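Local coordinates for phosphoribosylglycinamide synthetase (Anaerococcus prevotii, PDB 4DIM), which probably binds ATP and a metal ion and acts as a ligase with an ATP-grasp fold, at residues Met211-Glu216 with Val226-Pro231; Asn321-Ala326 with Asp385-Lys390. One frame throughout, in Å; residues are numbered along the deposited sequence.

Contact 1: residues Met211-Glu216 with Val226-Pro231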
loop_
_atom_site.group_PDB
_atom_site.type_symbol
_atom_site.label_atom_id
_atom_site.label_comp_id
_atom_site.label_asym_id
_atom_site.label_seq_id
_atom_site.Cartn_x
_atom_site.Cartn_y
_atom_site.Cartn_z
HETATM N N MSE A 211 -0.165 -11.920 -5.031
HETATM C CA MSE A 211 0.642 -11.504 -6.157
HETATM C C MSE A 211 1.904 -10.764 -5.693
HETATM O O MSE A 211 1.855 -9.553 -5.501
HETATM C CB MSE A 211 -0.174 -10.599 -7.091
HETATM C CG MSE A 211 0.543 -10.325 -8.438
HETATM SE SE MSE A 211 -0.265 -8.833 -9.360
HETATM C CE MSE A 211 0.486 -7.555 -8.325
ATOM N N PRO A 212 3.065 -11.446 -5.656
ATOM C CA PRO A 212 4.320 -10.742 -5.342
ATOM C C PRO A 212 4.648 -9.666 -6.373
ATOM O O PRO A 212 4.221 -9.746 -7.513
ATOM C CB PRO A 212 5.369 -11.871 -5.346
ATOM C CG PRO A 212 4.585 -13.098 -5.058
ATOM C CD PRO A 212 3.270 -12.908 -5.717
ATOM N N HIS A 213 5.344 -8.618 -5.947
ATOM C CA HIS A 213 5.718 -7.549 -6.873
ATOM C C HIS A 213 6.995 -6.842 -6.442
ATOM O O HIS A 213 7.392 -6.837 -5.263
ATOM C CB HIS A 213 4.584 -6.520 -7.098
ATOM C CG HIS A 213 4.002 -5.945 -5.856
ATOM N ND1 HIS A 213 4.631 -4.911 -5.175
ATOM C CD2 HIS A 213 2.835 -6.241 -5.232
ATOM C CE1 HIS A 213 3.874 -4.669 -4.124
ATOM N NE2 HIS A 213 2.763 -5.430 -4.133
ATOM N N GLY A 214 7.667 -6.311 -7.441
ATOM C CA GLY A 214 8.925 -5.618 -7.250
ATOM C C GLY A 214 8.682 -4.197 -6.834
ATOM O O GLY A 214 7.659 -3.617 -7.196
ATOM N N ASP A 215 9.602 -3.655 -6.035
ATOM C CA ASP A 215 9.498 -2.312 -5.475
ATOM C C ASP A 215 10.722 -1.472 -5.851
ATOM O O ASP A 215 11.791 -1.667 -5.283
ATOM C CB ASP A 215 9.365 -2.411 -3.933
ATOM C CG ASP A 215 8.068 -3.040 -3.369
ATOM O OD1 ASP A 215 7.120 -3.321 -4.170
ATOM O OD2 ASP A 215 7.980 -3.207 -2.122
ATOM N N GLU A 216 10.571 -0.552 -6.834
ATOM C CA GLU A 216 11.651 0.386 -7.221
ATOM C C GLU A 216 11.598 1.606 -6.297
ATOM O O GLU A 216 10.521 2.067 -5.915
ATOM C CB GLU A 216 11.567 0.796 -8.675
ATOM C CG GLU A 216 11.879 -0.342 -9.616
ATOM C CD GLU A 216 11.619 -0.045 -11.077
ATOM O OE1 GLU A 216 10.966 0.985 -11.362
ATOM O OE2 GLU A 216 12.070 -0.835 -11.942
ATOM N N VAL A 226 9.072 4.630 -5.986
ATOM C CA VAL A 226 8.932 5.299 -7.303
ATOM C C VAL A 226 8.589 4.336 -8.451
ATOM O O VAL A 226 8.413 4.779 -9.588
ATOM C CB VAL A 226 10.188 6.105 -7.647
ATOM C CG1 VAL A 226 10.487 7.115 -6.561
ATOM C CG2 VAL A 226 11.377 5.189 -7.877
ATOM N N GLY A 227 8.460 3.056 -8.165
ATOM C CA GLY A 227 8.082 2.109 -9.198
ATOM C C GLY A 227 7.690 0.751 -8.661
ATOM O O GLY A 227 8.101 0.342 -7.564
ATOM N N HIS A 228 6.865 0.064 -9.449
ATOM C CA HIS A 228 6.403 -1.273 -9.141
ATOM C C HIS A 228 6.400 -2.074 -10.415
ATOM O O HIS A 228 6.330 -1.502 -11.508
ATOM C CB HIS A 228 5.012 -1.266 -8.474
ATOM C CG HIS A 228 5.045 -0.716 -7.086
ATOM N ND1 HIS A 228 5.591 -1.430 -6.040
ATOM C CD2 HIS A 228 4.652 0.483 -6.628
ATOM C CE1 HIS A 228 5.491 -0.662 -4.985
ATOM N NE2 HIS A 228 4.952 0.507 -5.296
ATOM N N TYR A 229 6.521 -3.398 -10.280
ATOM C CA TYR A 229 6.486 -4.245 -11.446
ATOM C C TYR A 229 6.099 -5.640 -11.107
ATOM O O TYR A 229 6.258 -6.099 -10.002
ATOM C CB TYR A 229 7.838 -4.251 -12.189
ATOM C CG TYR A 229 9.014 -4.735 -11.372
ATOM C CD1 TYR A 229 9.834 -3.832 -10.695
ATOM C CD2 TYR A 229 9.366 -6.087 -11.346
ATOM C CE1 TYR A 229 10.937 -4.268 -9.959
ATOM C CE2 TYR A 229 10.472 -6.533 -10.632
ATOM C CZ TYR A 229 11.270 -5.616 -9.953
ATOM O OH TYR A 229 12.304 -6.030 -9.155
ATOM N N VAL A 230 5.639 -6.326 -12.123
ATOM C CA VAL A 230 5.315 -7.743 -12.098
ATOM C C VAL A 230 5.885 -8.298 -13.377
ATOM O O VAL A 230 5.937 -7.591 -14.386
ATOM C CB VAL A 230 3.816 -8.090 -11.916
ATOM C CG1 VAL A 230 3.356 -7.802 -10.496
ATOM C CG2 VAL A 230 2.933 -7.386 -12.941
ATOM N N PRO A 231 6.424 -9.517 -13.348
ATOM C CA PRO A 231 6.544 -10.430 -12.210
ATOM C C PRO A 231 7.835 -10.166 -11.463
ATOM O O PRO A 231 8.789 -9.576 -11.990
ATOM C CB PRO A 231 6.537 -11.793 -12.895
ATOM C CG PRO A 231 7.337 -11.544 -14.149
ATOM C CD PRO A 231 7.044 -10.106 -14.557
#
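G214-E216 and V226-Y229 pair as the arms of an antiparallel beta hairpin within the family's ATP-grasp range, and a classic beta bulge marks the E216 end. There V226 N (2.9 Å) and G227 N (3.2 Å) both donate hydrogen bonds to E216 O, while E216 N returns one to G227 O. Farther along, G214 N donates to Y229 O at 2.9 Å. G214 O in turn takes two donors from opposite faces of its carbonyl plane, Y229 N and the ring nitrogen H228 ND1, the latter at 3.2 Å. H228 ND1 also makes a weak hydrogen bond to D215 OD1, which lies at the imidazole edge, with the carboxylate turned 89° to the ring; H213 ND1 donates weakly to the same oxygen. An alanine at H228 would probably leave G214 O with Y229 N as its remaining donor from this strand and D215 OD1 held here by the weak H213 bond alone. On the other face, Y229 CG sits between its backbone N and carbonyl carbon (chi1 60°), and the ring lies over G214, whose CA is 3.6 Å from the ring centroid in a CH-pi contact. The E216 and Y229 side chains cross at about a right angle, and E216 OE1 is salt-bridged to R327. Strands 194-203 and 323-329 flank the hairpin; helix 285-293 packs on M211, H213 and H228.

Contact 2: residues Asn321-Ala326 with Asp385-Lys390; sequences NKAGLA and DKCKDK
C387 reaches from its helix to the strand between A323 and L325, and the two atoms of its short side chain divide the work. SG lies 4.0 Å from A323 CB, and it also approaches the backbone there, at A323 O and G324 N. CB takes the other neighbour, meeting L325 CB at 3.9 Å. The first torsion of C387 (chi1 -75°) sets SG anti to its own carbonyl carbon, beside the backbone N, which directs the sulphur to the A323 side. L325 answers from the strand: CG stands anti to its backbone N (chi1 174°), and the branch CD2 extends past C387 to the next residue of the helix. There CD2 rests 3.7 Å from K388 CA and 3.9 Å from K388 CG, so it packs against the root of the lysine, whose extended chain carries the ammonium away from the strand.

The CB atoms of A323, L325 and C387 all point across the interface, and G324, between the two strand residues, has no side chain to place on either face. The helix axis passes 7.9 Å from the strand axis, with N-to-C directions 35° apart. Helix 384-395 follows strand 375-381 after a short turn and folds back over the sheet, so C387 also touches V379 and E381 of that strand, the antiparallel neighbour of 323-329.

No hydrogen bond or salt bridge crosses between the two segments, and only 178 Å² is buried. With no directional bond between them, the position of the helix against this strand rests on shape and apolar burial: the fit of a thiol, a methyl and a leucine branch.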
loop_
_atom_site.group_PDB
_atom_site.type_symbol
_atom_site.label_atom_id
_atom_site.label_comp_id
_atom_site.label_asym_id
_atom_site.label_seq_id
_atom_site.Cartn_x
_atom_site.Cartn_y
_atom_site.Cartn_z
ATOM N N ASN A 321 -0.145 -14.638 -17.573
ATOM C CA ASN A 321 0.245 -13.506 -16.710
ATOM C C ASN A 321 1.159 -12.570 -17.474
ATOM O O ASN A 321 2.352 -12.857 -17.613
ATOM C CB ASN A 321 0.942 -13.945 -15.386
ATOM C CG ASN A 321 0.163 -14.889 -14.495
ATOM O OD1 ASN A 321 0.695 -15.914 -14.034
ATOM N ND2 ASN A 321 -1.062 -14.508 -14.126
ATOM N N LYS A 322 0.627 -11.418 -17.900
ATOM C CA LYS A 322 1.415 -10.412 -18.616
ATOM C C LYS A 322 2.313 -9.637 -17.627
ATOM O O LYS A 322 1.988 -9.517 -16.439
ATOM C CB LYS A 322 0.488 -9.429 -19.380
ATOM C CG LYS A 322 1.157 -8.728 -20.557
ATOM C CD LYS A 322 0.324 -8.713 -21.836
ATOM C CE LYS A 322 1.163 -8.330 -23.040
ATOM N NZ LYS A 322 0.447 -8.545 -24.327
ATOM N N ALA A 323 3.483 -9.200 -18.104
ATOM C CA ALA A 323 4.370 -8.365 -17.318
ATOM C C ALA A 323 3.826 -6.914 -17.359
ATOM O O ALA A 323 3.155 -6.523 -18.317
ATOM C CB ALA A 323 5.789 -8.442 -17.844
ATOM N N GLY A 324 4.015 -6.209 -16.240
ATOM C CA GLY A 324 3.653 -4.814 -16.038
ATOM C C GLY A 324 4.740 -4.058 -15.279
ATOM O O GLY A 324 5.497 -4.648 -14.478
ATOM N N LEU A 325 4.882 -2.756 -15.617
ATOM C CA LEU A 325 5.872 -1.837 -15.033
ATOM C C LEU A 325 5.207 -0.489 -14.864
ATOM O O LEU A 325 4.653 0.043 -15.820
ATOM C CB LEU A 325 7.139 -1.721 -15.925
ATOM C CG LEU A 325 8.222 -0.678 -15.528
ATOM C CD1 LEU A 325 8.784 -0.946 -14.154
ATOM C CD2 LEU A 325 9.338 -0.646 -16.503
ATOM N N ALA A 326 5.260 0.058 -13.668
ATOM C CA ALA A 326 4.687 1.366 -13.336
ATOM C C ALA A 326 5.745 2.184 -12.710
ATOM O O ALA A 326 6.387 1.706 -11.778
ATOM C CB ALA A 326 3.509 1.230 -12.384
ATOM N N ASP A 385 11.766 -7.179 -19.236
ATOM C CA ASP A 385 12.863 -6.532 -20.015
ATOM C C ASP A 385 12.289 -5.711 -21.193
ATOM O O ASP A 385 12.714 -4.570 -21.421
ATOM C CB ASP A 385 13.884 -7.543 -20.519
ATOM C CG ASP A 385 14.535 -8.330 -19.394
ATOM O OD1 ASP A 385 13.781 -8.959 -18.585
ATOM O OD2 ASP A 385 15.786 -8.331 -19.312
ATOM N N LYS A 386 11.245 -6.252 -21.864
ATOM C CA LYS A 386 10.548 -5.533 -22.945
ATOM C C LYS A 386 9.778 -4.319 -22.369
ATOM O O LYS A 386 9.767 -3.269 -23.008
ATOM C CB LYS A 386 9.604 -6.465 -23.719
ATOM C CG LYS A 386 10.270 -7.611 -24.470
ATOM C CD LYS A 386 9.282 -8.732 -24.829
ATOM C CE LYS A 386 9.948 -9.773 -25.719
ATOM N NZ LYS A 386 9.046 -10.899 -26.106
ATOM N N CYS A 387 9.215 -4.443 -21.140
ATOM C CA CYS A 387 8.562 -3.342 -20.418
ATOM C C CYS A 387 9.534 -2.216 -20.187
ATOM O O CYS A 387 9.207 -1.067 -20.455
ATOM C CB CYS A 387 8.000 -3.810 -19.073
ATOM S SG CYS A 387 6.483 -4.779 -19.171
ATOM N N LYS A 388 10.680 -2.539 -19.558
ATOM C CA LYS A 388 11.730 -1.563 -19.227
ATOM C C LYS A 388 12.245 -0.824 -20.468
ATOM O O LYS A 388 12.437 0.392 -20.403
ATOM C CB LYS A 388 12.911 -2.237 -18.537
ATOM C CG LYS A 388 12.639 -2.700 -17.116
ATOM C CD LYS A 388 13.756 -3.664 -16.716
ATOM C CE LYS A 388 13.784 -4.123 -15.276
ATOM N NZ LYS A 388 14.450 -5.455 -15.145
ATOM N N ASP A 389 12.478 -1.545 -21.577
ATOM C CA ASP A 389 12.949 -0.939 -22.837
ATOM C C ASP A 389 11.875 -0.026 -23.383
ATOM O O ASP A 389 12.176 1.104 -23.736
ATOM C CB ASP A 389 13.331 -2.006 -23.871
ATOM C CG ASP A 389 14.552 -2.840 -23.508
ATOM O OD1 ASP A 389 15.313 -2.427 -22.594
ATOM O OD2 ASP A 389 14.754 -3.910 -24.141
ATOM N N LYS A 390 10.608 -0.467 -23.347
ATOM C CA LYS A 390 9.465 0.347 -23.766
ATOM C C LYS A 390 9.381 1.622 -22.895
ATOM O O LYS A 390 9.180 2.711 -23.418
ATOM C CB LYS A 390 8.148 -0.487 -23.679
ATOM C CG LYS A 390 6.917 0.167 -24.263
ATOM C CD LYS A 390 5.993 -0.829 -24.997
ATOM C CE LYS A 390 6.338 -0.952 -26.472
ATOM N NZ LYS A 390 5.624 -2.077 -27.153
#

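Both contacts are buried and share the large antiparallel sheet, but the centre of contact 1 lies about 12 Å from the centre of the chain, that of contact 2 about 21 Å. Contact 1 joins two strands within the sheet and relies mainly on backbone hydrogen bonds, reinforced by polar side chains. Contact 2 lays a helix on one face of the sheet through van der Waals packing, with no hydrogen bond between the two segments. They meet where strands 223-230 and 323-329 run side by side: H228 O to A326 N and V230 N to G324 O, each 2.9 Å, are probable hydrogen bonds. L325 serves both, touching Y229 and E216 as well as the helix.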